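Local coordinates for amino acid amide racemase (Ochrobactrum anthropi, PDB 6GIO), which belongs to the class-III aminotransferase family and holds pyridoxal-5'-phosphate in a pocket built into its fold, at residues E323-I328 with L404-I409; L351-D356 with L396-P401; D338-I343 with I415-I420; L95-G100 with L249-Q254; P61-A66 with R307-T312. All blocks are in the same frame, centred on the assembly; numbering follows the deposited sequence.

In the fold
The five contacts form two groups. Contacts 1, 2 and 3 share the part of the fold built on the mixed sheet with strands 343-349, 352-357 and 395-398: contact 2 joins two of its strands, and contacts 1 and 3, centres about 19 Å apart, bring helix 318-339 or its end against helix 406-424. Their segments alternate along the chain, and both touch contact 2, which lies between. Contacts 4 and 5 close before contact 1 opens, contact 4 falling between the segments of contact 5; their centres are about 19 Å apart, and Ile97 packs on Leu310. Contacts 3 and 5, centres about 36 Å apart, are consistent with the small and large domains of this family.

Contact 1. Residues E323-I328 with L404-I409; sequences ERVGGI and LTEPEI
Glu406, in the first turn of helix 406-424, stretches across to Arg324 and passes Val325 and Ile328 on the way. Its CG stands anti to the carbonyl carbon (chi1 -69°), and the chain runs on extended from there. CG lies 4.3 Å from Val325 CG2, while the carboxylate carbon CD comes to 4.2 Å from Ile328 CD1. Of the two oxygens, OE1 is 4.0 Å from that same Ile328 CD1, and OE2 takes the whole salt bridge. Arg324 grips this one atom with both terminal nitrogens: Arg324 NH1 donates to Glu406 OE2 at 2.8 Å and NH2 at 3.2 Å, the first the straighter bond (158°). Glu406 OE2 sits in the guanidinium plane, but the two nitrogens approach from one face of the carboxylate, the planes being 53° apart. Beneath this bridge the contact is apolar and tight: Ile409 CD1 presses to 3.5 Å from Val325 CG1 and lies 3.4 Å from Val325 O. The start of the helix is fixed by a capping box, in which Thr405 N donates to Glu408 OE1 and Glu408 N to Thr405 OG1. The salt bridge thus ties helix 318-339 to the N-terminal turn of helix 406-424. Arg321, on the former helix, also bonds Leu404 O, and Leu404 and Glu408 rest against Leu45 of strand 43-46.

Contact 2. Residues L351-D356 with L396-P401; sequences LAIGVD and LEFMPP
Ile353 and Phe398 form an antiparallel hydrogen-bonded pair, and Val355 and Leu396 repeat it two residues on. Four backbone bonds hold the strands: Ile353 N to Phe398 O, its return bond from Phe398 N to Ile353 O at 2.9 Å, Val355 N to Leu396 O, and Leu396 N to Val355 O, the most bent of the set at 144°. Between the two pairs lies the non-hydrogen-bonded couple Gly354 and Glu397, where Gly354 CA makes a CA-H...O contact of 3.3 Å with Leu396 O.

Apolar contacts occupy the face that carries Ile353, Val355, Leu396 and Phe398. Val355 CG2 meets the rim of the Phe398 ring in its plane, 3.7 Å from CE2, and Val355 CB lies 4.0 Å from Leu396 CB. Beyond the paired residues, Leu351 CD2 approaches Pro400 CG at 4.0 Å with the side chains crossing at about a right angle, and Met399, bent at chi2 (-77°), brings SD to 4.0 Å from Ala352 CB.

Charge appears on the other face, where Glu397 OE1 makes a salt bridge with Lys241, a residue of the pyridoxal-5'-phosphate pocket. The side chain of Met399 is about 7 Å from pyridoxal-5'-phosphate. The strand pair thus has one apolar face, covered by helices 318-339, 369-382 and 406-424, and another on which the carboxylate of Glu397 is the charged group, consistent with its bridge holding Lys241 in place.

Contact 3. Residues D338-I343 with I415-I420; sequences DKHSII and IVDQAI
Asp417 receives two donors, one on each carboxylate oxygen, from Lys339 and His340 near the end of helix 318-339. Lys339 NZ forms a salt bridge with Asp417 OD2 at 2.7 Å, reaching it on the syn side, a little out of the carboxylate plane. His340 NE2 donates to Asp417 OD1 at 2.8 Å in a nearly straight bond (173°); the oxygen lies in the imidazole plane, whereas the nitrogen stands above the carboxylate, whose plane is turned 74° from the ring. With CG anti to the backbone N (chi1 176°), Asp417 leads its carboxylate out to both partners, and the negative charge would be expected to stabilise a positive Lys339. This His-carboxylate bond joins the end of one helix to helix 406-424, at a point where His340 to Ile343 form a type I beta turn that brings the chain into strand 343-349. Next outward comes the imidazole, with Ile420 CG2 over one face and Lys339 CB over the opposite one, each offset toward the rim. The methyl makes a CH-pi contact, 3.9 Å from the ring centroid. The same Ile420 CG2 touches Ile342 CG2 at 3.6 Å, while Ile420 CD1 meets Ile343 CD1 at 3.7 Å with the two chains crossing at about a right angle. Farther out, Ile342 packs on Leu357 and Ile343 on Val355, both of strand 352-357, and Ile342 leans on Thr371 of helix 369-382.

Contact 4. Residues L95-G100 with L249-Q254; sequences LRITPG and LMHCFQ
The imidazole of His251 points its NE2 edge at Ile97 O, in the region where helix 85-97 gives way to the loop. His251 NE2 donates to Ile97 O at 2.9 Å (157°); the oxygen is 12° out of the ring plane, while the donor stands 45° above the carbonyl plane. One face of the ring carries Met250 CG, its own neighbour, 3.8 Å above the plane and toward the rim. Pro99 CD comes in obliquely, tip to tip with the imidazole, 3.9 Å from His251 CD2. The Phe253 ring receives Thr98 CG2 at its edge, near the plane, 4.4 Å from CZ, and Pro99 CD approaches the same CZ at 4.2 Å.

The bond from His251 ties this end region of helix 85-97 to the loop between strands 234-238 and 262-265, both of the sheet that also holds strand 104-109. On the loop side, His251 N donates to Gln254 OE1, a bond that holds the Gln254 side chain next to the backbone of His251, and Gln254 NE2 lies 4.1 Å from Pro99 CG. Glu239, next in sequence to Asp238 of the pyridoxal-5'-phosphate pocket, accepts from the backbone nitrogens of Cys252 and Phe253.

Ile97 and Met250 pack at about a right angle, CD1 to CE at 4.1 Å. Chi3 of Met250 sets its CE methyl there. Both residues also touch Glu314 of helix 300-315. Thr98 turns its hydroxyl to Leu94 O, one helical turn back, and its side chain touches Val263 and Phe265 of strand 262-265.

Contact 5. Residues P61-A66 with R307-T312; sequences PAIVEA and RAVLNT
Ala308 sits where helices 61-72 and 300-315 come together, its single methyl meeting Ala62, Ile63 and Ala66. Ala308 CB rests 3.4 Å from Ala62 O and 4.1 Å from both Ala62 CB and Ala66 CB. The small side chains permit a close approach: the axes of the two short helical pieces are 8.7 Å apart at an angle of 150°, roughly antiparallel, and the CA atoms of Ile63 and Ala308 are 5.6 Å apart.

Ile63 covers the flank of this alanine cluster. Ile63 CG1 is 4.2 Å from Ala308 CB, and the chain continues nearly straight (chi2 169°) to place CD1 3.8 Å from Val309 CG2.

Ala62 also touches the next turn of the other helix, its CB 3.5 Å from Thr312 OG1. Thr312 OG1 donates to Ala308 O at 2.7 Å. The same carbonyl accepts Thr312 N from its opposite face.

Around the contact, Ile63 and Thr312 both pack on Leu56, and Val64 reaches Arg72 of the second subunit. No hydrogen bond joins segments 61-66 and 307-312. The threonine hydroxyl is paired within its own helix, so the interface relies on close fit between methyl groups and backbone.

Contact 1. Residues E323-I328 with L404-I409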
# COMPACT_ATOMS: atom_id res chain seq x y z
N GLU C 323 9.96 -1.67 -28.28
CA GLU C 323 9.70 -0.89 -29.50
C GLU C 323 9.51 -1.78 -30.72
O GLU C 323 8.58 -1.58 -31.50
CB GLU C 323 10.86 0.07 -29.81
CG GLU C 323 10.72 0.77 -31.15
CD GLU C 323 11.57 2.02 -31.23
OE1 GLU C 323 12.80 1.91 -31.40
OE2 GLU C 323 11.03 3.13 -31.11
N ARG C 324 10.40 -2.75 -30.89
CA ARG C 324 10.37 -3.60 -32.08
C ARG C 324 9.16 -4.55 -32.06
O ARG C 324 8.38 -4.59 -32.99
CB ARG C 324 11.72 -4.33 -32.24
CG ARG C 324 11.85 -5.23 -33.47
CD ARG C 324 13.17 -5.99 -33.48
NE ARG C 324 13.23 -7.03 -32.44
CZ ARG C 324 12.64 -8.22 -32.52
NH1 ARG C 324 11.89 -8.55 -33.57
NH2 ARG C 324 12.75 -9.09 -31.51
N VAL C 325 8.98 -5.24 -30.95
CA VAL C 325 7.95 -6.28 -30.81
C VAL C 325 6.55 -5.65 -30.69
O VAL C 325 5.56 -6.14 -31.27
CB VAL C 325 8.37 -7.17 -29.58
CG1 VAL C 325 7.22 -7.69 -28.75
CG2 VAL C 325 9.28 -8.29 -30.06
N GLY C 326 6.46 -4.55 -29.93
CA GLY C 326 5.25 -3.75 -29.89
C GLY C 326 4.84 -3.19 -31.25
O GLY C 326 3.65 -3.11 -31.55
N GLY C 327 5.81 -2.79 -32.06
CA GLY C 327 5.54 -2.35 -33.44
C GLY C 327 4.92 -3.45 -34.30
O GLY C 327 3.89 -3.22 -34.97
N ILE C 328 5.52 -4.64 -34.29
CA ILE C 328 4.92 -5.82 -34.95
C ILE C 328 3.48 -6.09 -34.47
O ILE C 328 2.56 -6.28 -35.28
CB ILE C 328 5.79 -7.10 -34.78
CG1 ILE C 328 7.19 -6.87 -35.40
CG2 ILE C 328 5.10 -8.32 -35.36
CD1 ILE C 328 8.26 -7.81 -34.87
N LEU C 404 6.89 -10.97 -23.95
CA LEU C 404 6.02 -11.50 -24.97
C LEU C 404 6.83 -11.95 -26.21
O LEU C 404 7.67 -11.20 -26.73
CB LEU C 404 4.96 -10.47 -25.36
CG LEU C 404 3.81 -10.97 -26.24
CD1 LEU C 404 2.86 -11.90 -25.48
CD2 LEU C 404 3.06 -9.80 -26.85
N THR C 405 6.58 -13.18 -26.67
CA THR C 405 7.35 -13.71 -27.84
C THR C 405 6.67 -13.39 -29.17
O THR C 405 5.48 -13.04 -29.21
CB THR C 405 7.59 -15.24 -27.74
OG1 THR C 405 6.35 -15.94 -27.86
CG2 THR C 405 8.23 -15.58 -26.43
N GLU C 406 7.41 -13.52 -30.26
CA GLU C 406 6.81 -13.30 -31.59
C GLU C 406 5.72 -14.32 -31.95
O GLU C 406 4.69 -13.92 -32.46
CB GLU C 406 7.87 -13.12 -32.66
CG GLU C 406 8.59 -11.78 -32.46
CD GLU C 406 9.70 -11.49 -33.46
OE1 GLU C 406 9.48 -11.65 -34.67
OE2 GLU C 406 10.78 -11.05 -33.03
N PRO C 407 5.88 -15.60 -31.61
CA PRO C 407 4.75 -16.52 -31.81
C PRO C 407 3.52 -16.15 -31.00
O PRO C 407 2.40 -16.39 -31.45
CB PRO C 407 5.30 -17.86 -31.34
CG PRO C 407 6.78 -17.75 -31.62
CD PRO C 407 7.14 -16.33 -31.34
N GLU C 408 3.73 -15.61 -29.81
CA GLU C 408 2.61 -15.19 -28.98
C GLU C 408 1.93 -13.95 -29.57
O GLU C 408 0.72 -13.79 -29.47
CB GLU C 408 3.07 -14.96 -27.55
CG GLU C 408 3.33 -16.24 -26.81
CD GLU C 408 4.10 -16.06 -25.53
OE1 GLU C 408 4.75 -15.00 -25.34
OE2 GLU C 408 4.08 -17.02 -24.73
N ILE C 409 2.69 -13.07 -30.23
CA ILE C 409 2.06 -11.96 -30.95
C ILE C 409 1.09 -12.46 -32.02
O ILE C 409 -0.02 -11.93 -32.10
CB ILE C 409 3.09 -10.97 -31.53
CG1 ILE C 409 3.77 -10.23 -30.39
CG2 ILE C 409 2.40 -9.95 -32.44
CD1 ILE C 409 5.00 -9.43 -30.80

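Contact 2. Residues L351-D356 with L396-P401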
# COMPACT_ATOMS: atom_id res chain seq x y z
N LEU C 351 4.92 -1.64 -26.10
CA LEU C 351 3.95 -2.64 -25.64
C LEU C 351 2.84 -2.07 -24.71
O LEU C 351 2.23 -2.80 -23.92
CB LEU C 351 4.70 -3.82 -25.01
CG LEU C 351 5.38 -4.76 -26.03
CD1 LEU C 351 6.38 -5.65 -25.32
CD2 LEU C 351 4.37 -5.60 -26.81
N ALA C 352 2.58 -0.77 -24.84
CA ALA C 352 1.41 -0.14 -24.23
C ALA C 352 0.50 0.22 -25.38
O ALA C 352 0.69 1.22 -26.05
CB ALA C 352 1.81 1.10 -23.44
N ILE C 353 -0.51 -0.63 -25.60
CA ILE C 353 -1.28 -0.55 -26.81
C ILE C 353 -2.75 -0.51 -26.52
O ILE C 353 -3.25 -1.34 -25.76
CB ILE C 353 -0.97 -1.77 -27.74
CG1 ILE C 353 0.47 -1.65 -28.23
CG2 ILE C 353 -1.92 -1.82 -28.92
CD1 ILE C 353 1.08 -2.99 -28.64
N GLY C 354 -3.43 0.43 -27.17
CA GLY C 354 -4.88 0.56 -27.07
C GLY C 354 -5.56 0.38 -28.41
O GLY C 354 -5.05 0.86 -29.42
N VAL C 355 -6.70 -0.29 -28.41
CA VAL C 355 -7.54 -0.40 -29.59
C VAL C 355 -8.92 0.22 -29.38
O VAL C 355 -9.75 -0.32 -28.66
CB VAL C 355 -7.70 -1.89 -30.01
CG1 VAL C 355 -8.54 -2.00 -31.28
CG2 VAL C 355 -6.34 -2.52 -30.23
N ASP C 356 -9.19 1.35 -30.04
CA ASP C 356 -10.40 2.12 -29.80
C ASP C 356 -11.59 1.59 -30.65
O ASP C 356 -11.57 1.64 -31.89
CB ASP C 356 -10.10 3.58 -30.14
CG ASP C 356 -11.14 4.50 -29.64
OD1 ASP C 356 -12.33 4.22 -29.87
OD2 ASP C 356 -10.76 5.47 -28.95
N LEU C 396 -9.87 -1.39 -25.92
CA LEU C 396 -9.21 -2.61 -25.53
C LEU C 396 -7.80 -2.24 -25.12
O LEU C 396 -7.13 -1.49 -25.83
CB LEU C 396 -9.17 -3.62 -26.67
CG LEU C 396 -10.49 -4.05 -27.30
CD1 LEU C 396 -10.23 -5.09 -28.34
CD2 LEU C 396 -11.48 -4.51 -26.26
N GLU C 397 -7.38 -2.75 -23.97
CA GLU C 397 -6.04 -2.51 -23.43
C GLU C 397 -5.15 -3.77 -23.55
O GLU C 397 -5.57 -4.88 -23.16
CB GLU C 397 -6.12 -2.12 -21.94
CG GLU C 397 -4.75 -2.08 -21.28
CD GLU C 397 -4.76 -1.44 -19.91
OE1 GLU C 397 -4.75 -2.13 -18.89
OE2 GLU C 397 -4.74 -0.21 -19.86
N PHE C 398 -3.95 -3.58 -24.09
CA PHE C 398 -2.94 -4.65 -24.20
C PHE C 398 -1.67 -4.16 -23.53
O PHE C 398 -0.98 -3.23 -24.02
CB PHE C 398 -2.70 -5.05 -25.66
CG PHE C 398 -3.94 -5.56 -26.35
CD1 PHE C 398 -4.45 -6.80 -26.06
CD2 PHE C 398 -4.61 -4.78 -27.25
CE1 PHE C 398 -5.63 -7.27 -26.65
CE2 PHE C 398 -5.78 -5.24 -27.85
CZ PHE C 398 -6.29 -6.49 -27.56
N MET C 399 -1.38 -4.77 -22.39
CA MET C 399 -0.22 -4.44 -21.56
C MET C 399 0.51 -5.73 -21.26
O MET C 399 0.66 -6.10 -20.12
CB MET C 399 -0.69 -3.80 -20.25
CG MET C 399 -1.30 -2.42 -20.46
SD MET C 399 -0.02 -1.17 -20.72
CE MET C 399 0.70 -1.08 -19.10
N PRO C 400 0.91 -6.48 -22.30
CA PRO C 400 1.46 -7.80 -21.99
C PRO C 400 2.83 -7.71 -21.31
O PRO C 400 3.50 -6.67 -21.40
CB PRO C 400 1.59 -8.47 -23.37
CG PRO C 400 1.69 -7.34 -24.35
CD PRO C 400 0.91 -6.20 -23.76
N PRO C 401 3.28 -8.83 -20.69
CA PRO C 401 4.67 -8.90 -20.22
C PRO C 401 5.65 -8.51 -21.33
O PRO C 401 5.41 -8.80 -22.53
CB PRO C 401 4.81 -10.36 -19.84
CG PRO C 401 3.43 -10.82 -19.54
CD PRO C 401 2.60 -10.12 -20.56

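Contact 3. Residues D338-I343 with I415-I420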
# COMPACT_ATOMS: atom_id res chain seq x y z
N ASP C 338 -9.06 -3.65 -41.61
CA ASP C 338 -9.57 -3.95 -42.93
C ASP C 338 -10.74 -4.95 -42.83
O ASP C 338 -11.70 -4.84 -43.55
CB ASP C 338 -8.47 -4.50 -43.84
CG ASP C 338 -8.89 -4.57 -45.33
OD1 ASP C 338 -9.14 -3.51 -45.98
OD2 ASP C 338 -8.93 -5.69 -45.86
N LYS C 339 -10.69 -5.89 -41.90
CA LYS C 339 -11.77 -6.87 -41.78
C LYS C 339 -12.86 -6.39 -40.86
O LYS C 339 -14.04 -6.72 -41.05
CB LYS C 339 -11.26 -8.16 -41.18
CG LYS C 339 -10.25 -8.93 -41.99
CD LYS C 339 -10.15 -10.36 -41.45
CE LYS C 339 -8.74 -10.66 -40.95
NZ LYS C 339 -8.51 -12.12 -40.74
N HIS C 340 -12.47 -5.68 -39.81
CA HIS C 340 -13.40 -5.28 -38.77
C HIS C 340 -13.47 -3.74 -38.65
O HIS C 340 -12.56 -3.09 -38.12
CB HIS C 340 -12.90 -5.87 -37.46
CG HIS C 340 -12.74 -7.35 -37.48
ND1 HIS C 340 -13.81 -8.21 -37.62
CD2 HIS C 340 -11.64 -8.14 -37.35
CE1 HIS C 340 -13.39 -9.46 -37.57
NE2 HIS C 340 -12.07 -9.45 -37.41
N SER C 341 -14.55 -3.15 -39.13
CA SER C 341 -14.62 -1.69 -39.16
C SER C 341 -14.76 -1.08 -37.74
O SER C 341 -14.47 0.11 -37.54
CB SER C 341 -15.69 -1.22 -40.16
OG SER C 341 -16.93 -1.75 -39.78
N ILE C 342 -15.14 -1.90 -36.75
CA ILE C 342 -15.21 -1.45 -35.35
C ILE C 342 -13.85 -0.99 -34.79
O ILE C 342 -13.80 -0.23 -33.85
CB ILE C 342 -15.79 -2.55 -34.43
CG1 ILE C 342 -16.11 -1.99 -33.03
CG2 ILE C 342 -14.84 -3.73 -34.32
CD1 ILE C 342 -16.85 -2.99 -32.16
N ILE C 343 -12.75 -1.44 -35.38
CA ILE C 343 -11.43 -1.02 -34.95
C ILE C 343 -11.15 0.39 -35.50
O ILE C 343 -10.71 0.56 -36.63
CB ILE C 343 -10.36 -2.03 -35.40
CG1 ILE C 343 -10.65 -3.40 -34.79
CG2 ILE C 343 -8.94 -1.54 -35.01
CD1 ILE C 343 -9.78 -4.50 -35.35
N ILE C 415 -6.46 -14.33 -31.96
CA ILE C 415 -7.53 -14.45 -30.97
C ILE C 415 -8.39 -13.18 -30.96
O ILE C 415 -9.64 -13.24 -30.95
CB ILE C 415 -6.98 -14.74 -29.55
CG1 ILE C 415 -6.50 -16.21 -29.49
CG2 ILE C 415 -8.04 -14.45 -28.48
CD1 ILE C 415 -5.66 -16.53 -28.27
N VAL C 416 -7.74 -12.03 -30.98
CA VAL C 416 -8.49 -10.75 -31.03
C VAL C 416 -9.39 -10.65 -32.29
O VAL C 416 -10.53 -10.21 -32.22
CB VAL C 416 -7.51 -9.54 -31.02
CG1 VAL C 416 -8.25 -8.24 -31.28
CG2 VAL C 416 -6.80 -9.50 -29.68
N ASP C 417 -8.80 -11.02 -33.43
CA ASP C 417 -9.49 -11.08 -34.71
C ASP C 417 -10.73 -11.96 -34.60
O ASP C 417 -11.83 -11.56 -34.95
CB ASP C 417 -8.48 -11.60 -35.77
CG ASP C 417 -9.09 -11.80 -37.14
OD1 ASP C 417 -10.29 -11.60 -37.37
OD2 ASP C 417 -8.33 -12.24 -38.01
N GLN C 418 -10.55 -13.15 -34.07
CA GLN C 418 -11.66 -14.09 -33.96
C GLN C 418 -12.69 -13.62 -32.95
O GLN C 418 -13.90 -13.82 -33.16
CB GLN C 418 -11.13 -15.47 -33.57
CG GLN C 418 -12.21 -16.56 -33.64
CD GLN C 418 -12.64 -16.84 -35.06
OE1 GLN C 418 -13.83 -16.93 -35.37
NE2 GLN C 418 -11.68 -16.96 -35.94
N ALA C 419 -12.24 -13.00 -31.85
CA ALA C 419 -13.17 -12.54 -30.82
C ALA C 419 -14.08 -11.38 -31.33
O ALA C 419 -15.29 -11.38 -31.12
CB ALA C 419 -12.43 -12.15 -29.53
N ILE C 420 -13.48 -10.40 -32.00
CA ILE C 420 -14.23 -9.27 -32.60
C ILE C 420 -15.26 -9.77 -33.63
O ILE C 420 -16.41 -9.34 -33.63
CB ILE C 420 -13.28 -8.28 -33.29
CG1 ILE C 420 -12.41 -7.59 -32.24
CG2 ILE C 420 -14.08 -7.24 -34.03
CD1 ILE C 420 -11.30 -6.71 -32.77

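Contact 4. Residues L95-G100 with L249-Q254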
# COMPACT_ATOMS: atom_id res chain seq x y z
N LEU C 95 18.05 6.01 -9.04
CA LEU C 95 18.79 7.29 -9.30
C LEU C 95 19.66 7.20 -10.54
O LEU C 95 19.66 8.11 -11.36
CB LEU C 95 19.62 7.72 -8.11
CG LEU C 95 18.70 8.12 -6.96
CD1 LEU C 95 19.46 8.44 -5.68
CD2 LEU C 95 17.81 9.27 -7.34
N ARG C 96 20.38 6.10 -10.71
CA ARG C 96 21.21 5.90 -11.86
C ARG C 96 20.40 5.85 -13.16
O ARG C 96 20.80 6.45 -14.13
CB ARG C 96 22.02 4.60 -11.68
CG ARG C 96 23.02 4.27 -12.78
CD ARG C 96 23.77 2.95 -12.51
NE ARG C 96 22.85 1.88 -12.12
CZ ARG C 96 22.20 1.07 -12.97
NH1 ARG C 96 22.37 1.17 -14.29
NH2 ARG C 96 21.37 0.15 -12.49
N ILE C 97 19.28 5.12 -13.21
CA ILE C 97 18.55 5.00 -14.47
C ILE C 97 17.61 6.17 -14.80
O ILE C 97 17.03 6.22 -15.88
CB ILE C 97 17.75 3.67 -14.58
CG1 ILE C 97 16.53 3.64 -13.68
CG2 ILE C 97 18.67 2.50 -14.32
CD1 ILE C 97 15.51 2.57 -14.07
N THR C 98 17.41 7.10 -13.88
CA THR C 98 16.47 8.16 -14.13
C THR C 98 17.30 9.43 -14.29
O THR C 98 18.00 9.82 -13.39
CB THR C 98 15.42 8.30 -13.00
OG1 THR C 98 14.79 7.02 -12.75
CG2 THR C 98 14.35 9.32 -13.39
N PRO C 99 17.22 10.08 -15.45
CA PRO C 99 17.98 11.33 -15.55
C PRO C 99 17.48 12.37 -14.55
O PRO C 99 16.30 12.37 -14.15
CB PRO C 99 17.72 11.79 -16.97
CG PRO C 99 16.38 11.22 -17.32
CD PRO C 99 16.28 9.90 -16.57
N GLY C 100 18.37 13.25 -14.15
CA GLY C 100 18.07 14.18 -13.09
C GLY C 100 19.30 14.98 -12.74
O GLY C 100 20.41 14.58 -13.05
N LEU C 249 11.53 3.11 -24.69
CA LEU C 249 12.62 3.81 -24.00
C LEU C 249 12.40 3.48 -22.54
O LEU C 249 11.32 3.00 -22.19
CB LEU C 249 12.59 5.31 -24.23
CG LEU C 249 12.87 5.88 -25.63
CD1 LEU C 249 12.45 7.35 -25.66
CD2 LEU C 249 14.34 5.77 -26.03
N MET C 250 13.40 3.72 -21.70
CA MET C 250 13.31 3.29 -20.32
C MET C 250 12.12 3.99 -19.66
O MET C 250 11.29 3.35 -19.03
CB MET C 250 14.63 3.57 -19.57
CG MET C 250 14.60 3.12 -18.10
SD MET C 250 14.27 1.34 -17.84
CE MET C 250 15.95 0.71 -17.66
N HIS C 251 12.03 5.31 -19.85
CA HIS C 251 10.90 6.09 -19.31
C HIS C 251 10.06 6.69 -20.42
O HIS C 251 10.60 7.31 -21.36
CB HIS C 251 11.39 7.21 -18.41
CG HIS C 251 12.39 6.76 -17.40
ND1 HIS C 251 12.05 5.93 -16.35
CD2 HIS C 251 13.71 7.04 -17.26
CE1 HIS C 251 13.13 5.70 -15.62
NE2 HIS C 251 14.15 6.36 -16.15
N CYS C 252 8.74 6.52 -20.32
CA CYS C 252 7.89 7.05 -21.36
C CYS C 252 8.08 8.54 -21.54
O CYS C 252 7.88 9.04 -22.60
CB CYS C 252 6.43 6.75 -21.10
SG CYS C 252 5.34 7.29 -22.47
N PHE C 253 8.42 9.27 -20.49
CA PHE C 253 8.58 10.74 -20.66
C PHE C 253 9.76 11.11 -21.55
O PHE C 253 9.83 12.26 -22.05
CB PHE C 253 8.69 11.45 -19.32
CG PHE C 253 9.94 11.17 -18.55
CD1 PHE C 253 11.11 11.90 -18.80
CD2 PHE C 253 9.95 10.26 -17.48
CE1 PHE C 253 12.25 11.67 -18.05
CE2 PHE C 253 11.09 10.07 -16.70
CZ PHE C 253 12.24 10.77 -16.99
N GLN C 254 10.68 10.17 -21.77
CA GLN C 254 11.83 10.45 -22.64
C GLN C 254 11.42 10.57 -24.12
O GLN C 254 12.19 11.11 -24.90
CB GLN C 254 12.95 9.41 -22.48
CG GLN C 254 13.59 9.40 -21.11
CD GLN C 254 14.57 8.29 -20.88
OE1 GLN C 254 14.25 7.10 -20.97
NE2 GLN C 254 15.78 8.68 -20.46

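Contact 5. Residues P61-A66 with R307-T312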
# COMPACT_ATOMS: atom_id res chain seq x y z
N PRO C 61 12.82 -16.42 -13.74
CA PRO C 61 13.93 -16.83 -12.86
C PRO C 61 14.66 -15.71 -12.12
O PRO C 61 15.10 -15.94 -11.00
CB PRO C 61 14.90 -17.62 -13.81
CG PRO C 61 14.34 -17.50 -15.18
CD PRO C 61 12.90 -17.04 -15.07
N ALA C 62 14.82 -14.52 -12.70
CA ALA C 62 15.52 -13.43 -11.99
C ALA C 62 14.70 -13.01 -10.76
O ALA C 62 15.23 -12.74 -9.68
CB ALA C 62 15.77 -12.24 -12.90
N ILE C 63 13.38 -12.96 -10.93
CA ILE C 63 12.51 -12.50 -9.85
C ILE C 63 12.39 -13.61 -8.82
O ILE C 63 12.49 -13.35 -7.61
CB ILE C 63 11.14 -12.06 -10.37
CG1 ILE C 63 11.33 -10.79 -11.21
CG2 ILE C 63 10.19 -11.82 -9.22
CD1 ILE C 63 10.10 -10.43 -11.98
N VAL C 64 12.22 -14.84 -9.30
CA VAL C 64 12.19 -16.00 -8.41
C VAL C 64 13.46 -16.02 -7.51
O VAL C 64 13.36 -16.07 -6.28
CB VAL C 64 12.05 -17.32 -9.19
CG1 VAL C 64 12.36 -18.50 -8.31
CG2 VAL C 64 10.65 -17.45 -9.74
N GLU C 65 14.63 -15.95 -8.13
CA GLU C 65 15.88 -15.91 -7.36
C GLU C 65 15.93 -14.78 -6.32
O GLU C 65 16.30 -15.03 -5.19
CB GLU C 65 17.13 -15.84 -8.26
N ALA C 66 15.62 -13.54 -6.70
CA ALA C 66 15.69 -12.41 -5.74
C ALA C 66 14.74 -12.60 -4.57
O ALA C 66 15.09 -12.34 -3.44
CB ALA C 66 15.40 -11.08 -6.45
N ARG C 307 14.89 -4.87 -8.05
CA ARG C 307 16.25 -4.84 -8.58
C ARG C 307 16.36 -5.83 -9.73
O ARG C 307 16.98 -5.52 -10.74
CB ARG C 307 17.29 -5.17 -7.52
CG ARG C 307 17.39 -4.12 -6.46
CD ARG C 307 18.74 -4.17 -5.83
NE ARG C 307 19.72 -3.57 -6.72
CZ ARG C 307 21.00 -3.95 -6.80
NH1 ARG C 307 21.48 -4.94 -6.05
NH2 ARG C 307 21.79 -3.33 -7.65
N ALA C 308 15.74 -7.00 -9.57
CA ALA C 308 15.74 -8.02 -10.60
C ALA C 308 15.00 -7.52 -11.83
O ALA C 308 15.41 -7.76 -12.97
CB ALA C 308 15.12 -9.33 -10.10
N VAL C 309 13.90 -6.81 -11.63
CA VAL C 309 13.18 -6.26 -12.78
C VAL C 309 14.06 -5.28 -13.58
O VAL C 309 14.27 -5.41 -14.80
CB VAL C 309 11.85 -5.60 -12.35
CG1 VAL C 309 11.28 -4.75 -13.46
CG2 VAL C 309 10.82 -6.67 -11.94
N LEU C 310 14.58 -4.27 -12.90
CA LEU C 310 15.43 -3.28 -13.56
C LEU C 310 16.64 -3.93 -14.18
O LEU C 310 17.02 -3.60 -15.30
CB LEU C 310 15.89 -2.22 -12.56
CG LEU C 310 14.84 -1.36 -11.88
CD1 LEU C 310 15.53 -0.20 -11.18
CD2 LEU C 310 13.82 -0.83 -12.87
N ASN C 311 17.25 -4.90 -13.49
CA ASN C 311 18.48 -5.49 -14.02
C ASN C 311 18.19 -6.24 -15.33
O ASN C 311 18.91 -6.09 -16.32
CB ASN C 311 19.15 -6.39 -12.98
CG ASN C 311 20.47 -6.96 -13.46
OD1 ASN C 311 21.45 -6.24 -13.65
ND2 ASN C 311 20.49 -8.25 -13.69
N THR C 312 17.12 -7.05 -15.35
CA THR C 312 16.70 -7.78 -16.53
C THR C 312 16.37 -6.89 -17.71
O THR C 312 16.76 -7.15 -18.86
CB THR C 312 15.47 -8.61 -16.19
OG1 THR C 312 15.80 -9.46 -15.09
CG2 THR C 312 15.04 -9.42 -17.34